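Site-specific recombinase, resolvase family protein (Streptococcus pneumoniae, PDB 3GUV) probably catalyses site-specific recombination of DNA, cutting and rejoining strands as a resolvase-type recombinase. Local coordinates at residues K6-T11 / E41-Y46. Residues are numbered along the deposited sequence; the frame is centred on the assembly and turned at random.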
# COMPACT_ATOMS: atom_id res chain seq x y z
N LYS A 6 3.62 -9.31 -26.11
CA LYS A 6 3.05 -8.00 -26.47
C LYS A 6 2.68 -7.15 -25.23
O LYS A 6 2.05 -7.66 -24.26
CB LYS A 6 1.82 -8.18 -27.35
CG LYS A 6 2.21 -8.63 -28.77
CD LYS A 6 1.00 -9.06 -29.60
CE LYS A 6 1.29 -10.36 -30.30
NZ LYS A 6 2.54 -10.30 -31.11
N VAL A 7 3.01 -5.87 -25.30
CA VAL A 7 2.75 -4.95 -24.22
C VAL A 7 2.17 -3.59 -24.72
O VAL A 7 2.33 -3.18 -25.92
CB VAL A 7 4.07 -4.73 -23.38
CG1 VAL A 7 4.82 -6.09 -23.08
CG2 VAL A 7 5.03 -3.81 -24.09
N TYR A 8 1.45 -2.94 -23.81
CA TYR A 8 1.06 -1.54 -23.93
C TYR A 8 1.95 -0.72 -23.02
O TYR A 8 2.33 -1.22 -21.93
CB TYR A 8 -0.38 -1.34 -23.43
CG TYR A 8 -1.53 -1.85 -24.30
CD1 TYR A 8 -1.44 -1.89 -25.70
CD2 TYR A 8 -2.74 -2.20 -23.72
CE1 TYR A 8 -2.49 -2.32 -26.46
CE2 TYR A 8 -3.82 -2.62 -24.47
CZ TYR A 8 -3.69 -2.68 -25.85
OH TYR A 8 -4.77 -3.11 -26.60
N LEU A 9 2.29 0.51 -23.42
CA LEU A 9 2.94 1.49 -22.55
C LEU A 9 1.89 2.45 -22.02
O LEU A 9 1.06 2.89 -22.79
CB LEU A 9 3.98 2.29 -23.32
CG LEU A 9 5.42 1.84 -23.18
CD1 LEU A 9 5.57 0.36 -23.38
CD2 LEU A 9 6.34 2.71 -24.10
N TYR A 10 1.92 2.77 -20.73
CA TYR A 10 1.03 3.80 -20.16
C TYR A 10 1.82 4.85 -19.41
O TYR A 10 2.60 4.51 -18.54
CB TYR A 10 0.01 3.21 -19.19
CG TYR A 10 -0.86 4.31 -18.64
CD1 TYR A 10 -1.83 4.92 -19.44
CD2 TYR A 10 -0.67 4.81 -17.32
CE1 TYR A 10 -2.62 5.95 -18.94
CE2 TYR A 10 -1.43 5.86 -16.83
CZ TYR A 10 -2.40 6.42 -17.62
OH TYR A 10 -3.14 7.47 -17.15
N THR A 11 1.61 6.11 -19.74
CA THR A 11 2.29 7.20 -19.05
C THR A 11 1.28 8.29 -18.68
O THR A 11 0.23 8.40 -19.30
CB THR A 11 3.46 7.82 -19.91
OG1 THR A 11 2.96 8.30 -21.16
CG2 THR A 11 4.58 6.81 -20.16
N GLU A 41 7.23 -6.63 -27.50
CA GLU A 41 6.68 -5.98 -28.67
C GLU A 41 5.58 -5.02 -28.22
O GLU A 41 4.57 -5.42 -27.63
CB GLU A 41 6.13 -7.02 -29.67
CG GLU A 41 5.86 -6.45 -31.06
CD GLU A 41 5.06 -7.37 -31.99
OE1 GLU A 41 5.05 -7.10 -33.21
OE2 GLU A 41 4.43 -8.35 -31.54
N ILE A 42 5.79 -3.74 -28.50
CA ILE A 42 4.87 -2.70 -28.08
C ILE A 42 3.82 -2.65 -29.17
O ILE A 42 4.15 -2.55 -30.36
CB ILE A 42 5.57 -1.31 -27.95
CG1 ILE A 42 6.71 -1.39 -26.93
CG2 ILE A 42 4.56 -0.24 -27.57
CD1 ILE A 42 7.56 -0.06 -26.76
N VAL A 43 2.55 -2.73 -28.75
CA VAL A 43 1.41 -2.72 -29.64
C VAL A 43 0.41 -1.60 -29.31
O VAL A 43 -0.66 -1.52 -29.91
CB VAL A 43 0.71 -4.11 -29.72
CG1 VAL A 43 1.65 -5.11 -30.34
CG2 VAL A 43 0.17 -4.57 -28.33
N GLY A 44 0.80 -0.70 -28.39
CA GLY A 44 -0.04 0.45 -28.04
C GLY A 44 0.60 1.35 -26.99
O GLY A 44 1.27 0.87 -26.10
N GLU A 45 0.42 2.64 -27.13
CA GLU A 45 0.95 3.60 -26.19
C GLU A 45 -0.18 4.53 -25.84
O GLU A 45 -0.84 5.05 -26.75
CB GLU A 45 2.11 4.38 -26.78
CG GLU A 45 3.28 3.47 -27.22
CD GLU A 45 4.37 4.21 -27.95
OE1 GLU A 45 4.97 5.12 -27.33
OE2 GLU A 45 4.65 3.89 -29.14
N TYR A 46 -0.43 4.70 -24.54
CA TYR A 46 -1.51 5.53 -24.02
C TYR A 46 -0.93 6.54 -22.99
O TYR A 46 -0.05 6.22 -22.23
CB TYR A 46 -2.55 4.67 -23.34
CG TYR A 46 -3.23 3.63 -24.19
CD1 TYR A 46 -4.48 3.86 -24.75
CD2 TYR A 46 -2.64 2.39 -24.40
CE1 TYR A 46 -5.12 2.85 -25.53
CE2 TYR A 46 -3.24 1.42 -25.17
CZ TYR A 46 -4.48 1.64 -25.72
OH TYR A 46 -5.05 0.64 -26.44
O HOH W 1 2.85 5.93 -23.17
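Leu9 and Tyr46 share one of five backbone hydrogen bonds that join the parallel strands 6-11 and 41-46. Tyr46 N reaches Leu9 O at 2.9 Å. Val7 N bonds Glu41 O, and Val7 O accepts from Val43 N. Leu9 N then bonds Gly44 O, one residue further along than a regular ladder would give. Val43 and Gly44 together stand opposite Tyr8, a beta bulge at which Val43 psi turns to 9°. Thr11 N bonds Tyr46 O, and a water bridges that carbonyl to Thr11 OG1, which also hydrogen-bonds Glu47.

The two tyrosines form a T-shaped stack, with ring planes at 75°. Tyr46 CG lies anti to its carbonyl carbon (chi1 -61°), on the same face of the sheet as Tyr8. The edge of Tyr46 meets the face of Tyr8, and its CE2 sits 3.7 Å above the Tyr8 ring plane, over the ring centre. Their hydroxyls bond Asp68 (Tyr46) and Asp74 (Tyr8).

At the start of the strands, Lys6 NZ makes a salt bridge with Glu41 OE2 at 2.7 Å. On the other face, Leu9 CD1 packs 3.9 Å from Ile42 CD1, and Val7 CG2 meets Ile42 CG1.

The connection through helix 24-37 makes the neighbouring strands a beta-alpha-beta crossover, part of the alpha/beta fold of the resolvase N-terminal domain.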